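Local coordinates for protein multi-copper Oxidase CueO (Ochrobactrum, PDB 6EVG) that oxidises lignin model compounds and lignosulfonate, probably passing their electrons through a type 1 copper centre to dioxygen as laccase-like multicopper oxidases do, at residues Lys430-Pro435 against Leu493-Val498; Met192-Gly197 against Leu395-Glu400; Glu423-Thr428 against Phe436-Ala441. All coordinates share one frame; numbering follows the deposited sequence.

Contact 1 (Lys430-Pro435 against Leu493-Val498). With CU (copper (II) ion), chain B.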
# COMPACT_ATOMS: atom_id res chain seq x y z
N LYS A 430 6.76 18.54 -9.01
CA LYS A 430 6.51 19.97 -9.24
C LYS A 430 5.16 20.41 -8.66
O LYS A 430 5.09 20.96 -7.58
CB LYS A 430 6.54 20.25 -10.76
CG LYS A 430 6.27 21.67 -11.21
CD LYS A 430 6.26 21.82 -12.73
CE LYS A 430 5.98 23.28 -13.12
NZ LYS A 430 5.51 23.37 -14.52
N GLU A 431 4.06 20.11 -9.32
CA GLU A 431 2.76 20.71 -8.92
C GLU A 431 2.15 20.12 -7.68
O GLU A 431 1.50 20.84 -6.92
CB GLU A 431 1.73 20.67 -10.02
CG GLU A 431 2.07 21.50 -11.27
CD GLU A 431 2.76 20.67 -12.35
OE1 GLU A 431 3.34 19.58 -12.05
OE2 GLU A 431 2.76 21.14 -13.51
N MET A 432 2.35 18.83 -7.45
CA MET A 432 1.77 18.11 -6.28
C MET A 432 2.72 17.00 -5.87
O MET A 432 3.60 16.62 -6.66
CB MET A 432 0.38 17.56 -6.58
CG MET A 432 0.35 16.44 -7.64
SD MET A 432 -1.30 15.78 -7.96
CE MET A 432 -1.58 14.67 -6.61
N PRO A 433 2.55 16.45 -4.67
CA PRO A 433 3.34 15.29 -4.26
C PRO A 433 2.88 14.01 -4.99
O PRO A 433 1.71 13.96 -5.40
CB PRO A 433 3.05 15.17 -2.78
CG PRO A 433 2.09 16.20 -2.40
CD PRO A 433 1.64 16.89 -3.60
N HIS A 434 3.79 13.06 -5.11
CA HIS A 434 3.45 11.77 -5.76
C HIS A 434 4.03 10.64 -4.98
O HIS A 434 5.21 10.66 -4.62
CB HIS A 434 4.01 11.70 -7.20
CG HIS A 434 3.46 12.74 -8.13
ND1 HIS A 434 2.41 12.51 -9.01
CD2 HIS A 434 3.81 14.05 -8.29
CE1 HIS A 434 2.15 13.62 -9.65
NE2 HIS A 434 2.96 14.58 -9.23
N PRO A 435 3.24 9.56 -4.73
CA PRO A 435 3.81 8.34 -4.09
C PRO A 435 4.51 7.46 -5.13
O PRO A 435 3.92 6.91 -6.00
CB PRO A 435 2.57 7.70 -3.52
CG PRO A 435 1.45 8.10 -4.44
CD PRO A 435 1.80 9.50 -4.92
N LEU A 493 -3.58 6.29 -8.58
CA LEU A 493 -3.92 5.30 -9.60
C LEU A 493 -4.34 5.96 -10.91
O LEU A 493 -4.09 5.39 -12.01
CB LEU A 493 -4.99 4.36 -9.08
CG LEU A 493 -4.59 3.59 -7.82
CD1 LEU A 493 -5.70 2.61 -7.46
CD2 LEU A 493 -3.27 2.86 -8.01
N GLU A 494 -4.96 7.13 -10.85
CA GLU A 494 -5.28 7.88 -12.07
C GLU A 494 -4.01 8.23 -12.86
O GLU A 494 -3.99 8.14 -14.10
CB GLU A 494 -6.05 9.14 -11.72
CG GLU A 494 -7.45 8.88 -11.25
CD GLU A 494 -7.57 8.16 -9.92
OE1 GLU A 494 -6.84 8.55 -8.97
OE2 GLU A 494 -8.42 7.24 -9.83
N HIS A 495 -2.95 8.60 -12.15
CA HIS A 495 -1.68 9.02 -12.80
C HIS A 495 -1.06 7.79 -13.47
O HIS A 495 -0.58 7.89 -14.60
CB HIS A 495 -0.73 9.64 -11.79
CG HIS A 495 -1.18 10.95 -11.29
ND1 HIS A 495 -0.44 11.57 -10.29
CD2 HIS A 495 -2.22 11.76 -11.63
CE1 HIS A 495 -1.04 12.74 -10.10
NE2 HIS A 495 -2.12 12.87 -10.87
N GLU A 496 -0.99 6.67 -12.75
CA GLU A 496 -0.48 5.44 -13.35
C GLU A 496 -1.29 5.08 -14.64
O GLU A 496 -0.71 4.73 -15.66
CB GLU A 496 -0.64 4.35 -12.28
CG GLU A 496 -0.18 3.00 -12.65
CD GLU A 496 -0.68 1.98 -11.61
OE1 GLU A 496 -0.58 2.19 -10.42
OE2 GLU A 496 -1.18 1.09 -12.08
N ASP A 497 -2.62 5.17 -14.56
CA ASP A 497 -3.48 4.78 -15.67
C ASP A 497 -3.29 5.70 -16.90
O ASP A 497 -3.48 5.22 -18.01
CB ASP A 497 -4.95 4.76 -15.29
CG ASP A 497 -5.41 3.54 -14.48
OD1 ASP A 497 -4.70 2.50 -14.50
OD2 ASP A 497 -6.53 3.61 -13.94
N VAL A 498 -2.89 6.95 -16.72
CA VAL A 498 -2.64 7.84 -17.85
C VAL A 498 -1.17 7.90 -18.22
O VAL A 498 -0.78 8.72 -19.10
CB VAL A 498 -3.25 9.24 -17.63
CG1 VAL A 498 -4.73 9.19 -17.49
CG2 VAL A 498 -2.55 10.01 -16.49
CU CU B . 1.22 10.95 -9.38
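His434 and His495 meet through a shared copper ion, two of the three protein ligands of the type 1 centre in a cupredoxin domain. Each imidazole offers ND1, with the His434 ND1-copper and His495 ND1-copper bonds both 2.0 Å long. The two bonds subtend about 110° at the metal, which brings His434 ND1 to 3.3 Å from His495 ND1 without a hydrogen bond between them. The rings therefore meet rim to rim, their planes turned 40° apart and neither lying over the other. His434 reaches the ion from a strand, His495 from the short helix 493-497, and Cys490 adds its thiolate from the end of a neighbouring strand.

Met432 meets the His495 ring at the edge near CE1. Its CG lies between the backbone N and the carbonyl carbon (chi1 67°), and from there the extended chain carries the sulfur to the imidazole edge, with Met432 SD in the ring plane and 3.7 Å from His495 CE1. A bend at the last torsion then brings Met432 CE to 4.0 Å from the same His495 CE1.

Both imidazoles are also fixed at the nitrogen remote from copper: His495 NE2 is hydrogen-bonded to Met195 O and His434 NE2 to Glu339 OE2, while Phe337 lies nearly parallel to the His434 ring. These second-shell bonds restrain rotation of the two ligands, and the Glu339 carboxylate would probably make His434 a stronger donor to the metal. Alongside the ion, His434 CE1 comes to 3.3 Å from His495 CE1.

Contact 2 (Met192-Gly197 against Leu395-Glu400)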
# COMPACT_ATOMS: atom_id res chain seq x y z
N MET A 192 -10.45 16.55 -14.11
CA MET A 192 -9.75 16.98 -12.91
C MET A 192 -9.30 15.82 -12.05
O MET A 192 -8.22 15.89 -11.46
CB MET A 192 -10.60 17.98 -12.11
CG MET A 192 -10.60 19.37 -12.77
SD MET A 192 -9.02 20.25 -12.73
CE MET A 192 -8.95 20.93 -11.08
N ASP A 193 -10.11 14.78 -11.96
CA ASP A 193 -9.71 13.54 -11.22
C ASP A 193 -8.53 12.88 -11.88
O ASP A 193 -7.63 12.38 -11.19
CB ASP A 193 -10.86 12.55 -11.13
CG ASP A 193 -12.05 13.08 -10.38
OD1 ASP A 193 -11.88 13.79 -9.34
OD2 ASP A 193 -13.20 12.74 -10.79
N LEU A 194 -8.52 12.85 -13.21
CA LEU A 194 -7.36 12.21 -13.88
C LEU A 194 -6.11 13.05 -13.64
O LEU A 194 -5.01 12.51 -13.47
CB LEU A 194 -7.61 12.02 -15.38
CG LEU A 194 -8.69 11.07 -15.73
CD1 LEU A 194 -8.86 10.98 -17.26
CD2 LEU A 194 -8.50 9.67 -15.10
N MET A 195 -6.24 14.40 -13.66
CA MET A 195 -5.07 15.26 -13.48
C MET A 195 -4.58 15.27 -12.04
O MET A 195 -3.35 15.28 -11.80
CB MET A 195 -5.35 16.65 -13.94
CG MET A 195 -5.50 16.75 -15.46
SD MET A 195 -5.80 18.35 -16.14
CE MET A 195 -4.22 19.07 -15.81
N HIS A 196 -5.47 15.24 -11.07
CA HIS A 196 -5.10 15.50 -9.65
C HIS A 196 -5.23 14.29 -8.75
O HIS A 196 -4.81 14.37 -7.61
CB HIS A 196 -5.87 16.71 -9.09
CG HIS A 196 -5.57 17.97 -9.84
ND1 HIS A 196 -4.35 18.61 -9.79
CD2 HIS A 196 -6.29 18.64 -10.77
CE1 HIS A 196 -4.36 19.67 -10.59
NE2 HIS A 196 -5.54 19.72 -11.18
N GLY A 197 -5.82 13.21 -9.27
CA GLY A 197 -6.18 12.05 -8.46
C GLY A 197 -7.62 12.10 -8.02
O GLY A 197 -8.17 13.17 -7.77
N LEU A 395 -7.60 5.53 -20.69
CA LEU A 395 -6.95 5.20 -21.97
C LEU A 395 -7.47 6.00 -23.13
O LEU A 395 -6.70 6.16 -24.10
CB LEU A 395 -6.97 3.69 -22.30
CG LEU A 395 -6.10 2.86 -21.36
CD1 LEU A 395 -6.19 1.40 -21.73
CD2 LEU A 395 -4.63 3.31 -21.40
N THR A 396 -8.73 6.40 -23.11
CA THR A 396 -9.34 7.12 -24.23
C THR A 396 -9.52 8.61 -23.94
O THR A 396 -10.03 9.35 -24.80
CB THR A 396 -10.69 6.53 -24.59
OG1 THR A 396 -11.55 6.60 -23.45
CG2 THR A 396 -10.56 5.09 -25.06
N SER A 397 -9.08 9.09 -22.79
CA SER A 397 -9.29 10.48 -22.40
C SER A 397 -8.44 11.48 -23.15
O SER A 397 -8.75 12.68 -23.12
CB SER A 397 -9.02 10.62 -20.89
OG SER A 397 -7.65 10.43 -20.60
N GLY A 398 -7.30 11.03 -23.66
CA GLY A 398 -6.27 11.99 -24.15
C GLY A 398 -5.31 12.51 -23.15
O GLY A 398 -4.31 13.12 -23.54
N VAL A 399 -5.57 12.29 -21.86
CA VAL A 399 -4.65 12.76 -20.84
C VAL A 399 -3.44 11.85 -20.84
O VAL A 399 -3.58 10.61 -20.88
CB VAL A 399 -5.36 12.70 -19.45
CG1 VAL A 399 -4.40 12.99 -18.33
CG2 VAL A 399 -6.59 13.60 -19.41
N GLU A 400 -2.25 12.41 -20.72
CA GLU A 400 -1.01 11.66 -20.65
C GLU A 400 -0.10 12.24 -19.61
O GLU A 400 -0.02 13.47 -19.46
CB GLU A 400 -0.29 11.58 -22.01
CG GLU A 400 -1.09 10.99 -23.19
CD GLU A 400 -0.31 11.01 -24.51
OE1 GLU A 400 0.76 11.61 -24.61
OE2 GLU A 400 -0.82 10.48 -25.50
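Leu194 turns its CG beside the backbone N (chi1 -66°) and runs on extended to CD1, which carries this methyl off the helix and against Ser397 and Val399. On the opposing loop Ser397 holds OG between its backbone N and carbonyl carbon, while Val399 places CG2 beside its own backbone N; these rotations leave Ser397 OG and Val399 CG2 both next to the one leucine methyl. Leu194 CD1 lies 3.6 Å from Ser397 OG and 3.7 Å from Ser397 CB, so it rests alongside the whole C-O bond in van der Waals contact. The same methyl also makes a purely apolar contact, with Leu194 CD1 4.1 Å from Val399 CG2.

The serine hydroxyl, although pressed by a methyl, has its polar needs met within the loop. It accepts a bond from Val399 N at 3.1 Å to Ser397 OG, with an N-H...O angle of 160°, and this closes an ST turn around Gly398, whose phi is positive. Ser397 OG is also hydrogen-bonded to Ala394 O, and the two bonds together hold the rotation of the hydroxyl while tying Val399 to the residue it follows by two.

In the three-domain build usual for multicopper oxidases, helix 191-196 probably belongs with the strands of the middle cupredoxin domain, whereas 395-400 is part of the loop between helix 341-348 and strand 415-417, within the C-terminal domain, whose strand 332-336 comes earlier. The contact therefore probably bridges the middle and C-terminal domains. Helix 341-348 covers its flank, with Val399 against Asn344 and Leu347 and Met195 against Met345. The helix of Leu194 ends just beyond: His196 N bonds to Met192 O at 2.9 Å, and Gly197 then leaves helical geometry with positive phi.

Contact 3 (Glu423-Thr428 against Phe436-Ala441). With EDO (1,2-ethanediol), chain C.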
# COMPACT_ATOMS: atom_id res chain seq x y z
N GLU A 423 21.69 1.26 -6.85
CA GLU A 423 21.67 2.52 -7.58
C GLU A 423 21.09 3.62 -6.69
O GLU A 423 20.28 3.31 -5.81
CB GLU A 423 20.84 2.41 -8.86
CG GLU A 423 21.27 1.34 -9.83
CD GLU A 423 20.49 1.35 -11.15
OE1 GLU A 423 19.46 2.08 -11.22
OE2 GLU A 423 20.92 0.69 -12.12
N ILE A 424 21.46 4.85 -6.94
CA ILE A 424 20.80 6.01 -6.31
C ILE A 424 19.91 6.66 -7.32
O ILE A 424 20.37 6.96 -8.43
CB ILE A 424 21.84 7.01 -5.73
CG1 ILE A 424 22.62 6.29 -4.63
CG2 ILE A 424 21.15 8.26 -5.29
CD1 ILE A 424 23.84 6.99 -4.10
N TRP A 425 18.65 6.86 -6.96
CA TRP A 425 17.69 7.53 -7.82
C TRP A 425 17.29 8.88 -7.20
O TRP A 425 16.84 8.92 -6.03
CB TRP A 425 16.46 6.69 -8.01
CG TRP A 425 16.65 5.44 -8.83
CD1 TRP A 425 17.81 4.78 -9.14
CD2 TRP A 425 15.60 4.70 -9.49
NE1 TRP A 425 17.57 3.73 -9.98
CE2 TRP A 425 16.23 3.65 -10.19
CE3 TRP A 425 14.22 4.83 -9.53
CZ2 TRP A 425 15.51 2.75 -10.98
CZ3 TRP A 425 13.50 3.94 -10.32
CH2 TRP A 425 14.13 2.95 -11.04
N ASP A 426 17.42 9.94 -7.97
CA ASP A 426 16.87 11.28 -7.72
C ASP A 426 15.44 11.27 -8.19
O ASP A 426 15.18 10.93 -9.35
CB ASP A 426 17.74 12.37 -8.50
CG ASP A 426 19.09 12.63 -7.89
OD1 ASP A 426 19.22 12.89 -6.69
OD2 ASP A 426 20.12 12.61 -8.61
N LEU A 427 14.50 11.67 -7.35
CA LEU A 427 13.09 11.78 -7.69
C LEU A 427 12.59 13.18 -7.46
O LEU A 427 12.86 13.74 -6.38
CB LEU A 427 12.28 10.78 -6.82
CG LEU A 427 12.66 9.32 -6.98
CD1 LEU A 427 11.86 8.45 -6.01
CD2 LEU A 427 12.48 8.80 -8.41
N THR A 428 11.90 13.77 -8.43
CA THR A 428 11.45 15.16 -8.33
C THR A 428 9.99 15.29 -8.69
O THR A 428 9.49 14.62 -9.62
CB THR A 428 12.30 16.05 -9.27
OG1 THR A 428 12.37 15.54 -10.54
CG2 THR A 428 13.65 16.05 -8.92
N PHE A 436 5.81 7.30 -4.97
CA PHE A 436 6.61 6.41 -5.79
C PHE A 436 6.49 4.98 -5.31
O PHE A 436 6.70 4.74 -4.13
CB PHE A 436 8.07 6.84 -5.66
CG PHE A 436 9.06 5.94 -6.34
CD1 PHE A 436 9.27 6.04 -7.71
CD2 PHE A 436 9.82 5.03 -5.65
CE1 PHE A 436 10.21 5.23 -8.32
CE2 PHE A 436 10.74 4.24 -6.24
CZ PHE A 436 10.92 4.31 -7.63
N HIS A 437 6.28 4.02 -6.22
CA HIS A 437 6.36 2.60 -5.88
C HIS A 437 7.18 1.88 -6.94
O HIS A 437 7.00 2.11 -8.14
CB HIS A 437 4.94 1.96 -5.76
CG HIS A 437 4.94 0.46 -5.58
ND1 HIS A 437 5.70 -0.18 -4.60
CD2 HIS A 437 4.25 -0.53 -6.21
CE1 HIS A 437 5.49 -1.50 -4.70
NE2 HIS A 437 4.60 -1.73 -5.64
N ILE A 438 8.10 1.04 -6.46
CA ILE A 438 8.86 0.14 -7.34
C ILE A 438 8.49 -1.30 -7.02
O ILE A 438 8.47 -1.72 -5.86
CB ILE A 438 10.36 0.42 -7.25
CG1 ILE A 438 11.12 -0.40 -8.31
CG2 ILE A 438 10.95 0.22 -5.88
CD1 ILE A 438 12.52 0.15 -8.63
N HIS A 439 8.19 -2.06 -8.07
CA HIS A 439 7.98 -3.50 -7.98
C HIS A 439 9.32 -4.24 -8.06
O HIS A 439 10.15 -3.87 -8.88
CB HIS A 439 7.10 -4.03 -9.10
CG HIS A 439 5.78 -3.39 -9.27
ND1 HIS A 439 4.72 -4.09 -9.81
CD2 HIS A 439 5.29 -2.17 -8.96
CE1 HIS A 439 3.67 -3.30 -9.86
NE2 HIS A 439 3.99 -2.12 -9.35
N GLY A 440 9.48 -5.29 -7.26
CA GLY A 440 10.65 -6.14 -7.47
C GLY A 440 11.98 -5.64 -6.98
O GLY A 440 13.00 -6.22 -7.28
N ALA A 441 11.96 -4.57 -6.17
CA ALA A 441 13.14 -4.00 -5.60
C ALA A 441 12.75 -3.33 -4.27
O ALA A 441 11.54 -3.18 -3.98
CB ALA A 441 13.78 -3.02 -6.53
C1 EDO C . 5.18 -7.24 -11.77
O1 EDO C . 5.60 -6.61 -10.56
C2 EDO C . 4.34 -6.44 -12.68
O2 EDO C . 3.26 -5.81 -11.97
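Trp425, Leu427, Phe436 and Ile438 interdigitate between the two sheets of the C-terminal cupredoxin sandwich. Strand 423-428 comes from one sheet and strand 436-438 from the other; their axes pass 10.9 Å apart with directions 146° from each other, so side chains and not backbones bridge the interval.

Phe436 is the hub. With CG anti to the backbone N (chi1 174°), its ring reaches across the core and presents a face to Leu427 and its far rim to Trp425. Leu427 CD1 sits over that face in a CH-pi contact, 3.9 Å from the Phe436 ring centroid and displaced somewhat toward the rim on the CG side, with Leu427 CD1 3.8 Å from Phe436 CG. Trp425 touches the opposite end of the ring: its six-membered part brings Trp425 CZ3 to 3.7 Å from Phe436 CZ, at the phenyl edge and near the phenyl plane. Next to it, Trp425 CH2 meets the terminal methyl of Ile438, at 4.0 Å from Ile438 CD1, which the extended isoleucine chain pushes toward the indole. Phe335 and Phe488 add further aromatic neighbours to the tryptophan. With an alanine in place of Trp425, Phe436 CZ and Ile438 CD1 would probably face a gap, and Glu423 would lose an N-H donor.

Residues of strand 434-438 alternate, and His437 sends its ring to the other side, where NE2 is hydrogen-bonded to His91 NE2. The indole is also held at its polar edge, where Trp425 NE1 donates to the anti lone pair of Glu423 OE1, which also pairs with Arg333; the bond lies in the indole plane, 2.8 Å from Trp425 NE1 to Glu423 OE1 and almost straight at 176°.

Contacts 1 and 3 share strand 434-438: its start supplies a copper ligand and its continuation packs into the sandwich core, their centres about 15 Å apart. Along the chain these two cross, 423-428 and 430-435 preceding 436-441 and 493-498. Contact 2 closes before either opens, and joins helix 191-196 to the loop between helix 341-348 and strand 415-417. Its centre is about 10 Å from that of contact 1, which it touches directly, whereas contacts 2 and 3 lie about 23 Å apart by centres with no touch. Contact 1 thus sits between core and a probable inter-domain seam, so the copper site is bounded by the sandwich on one side and helix 191-196 on another.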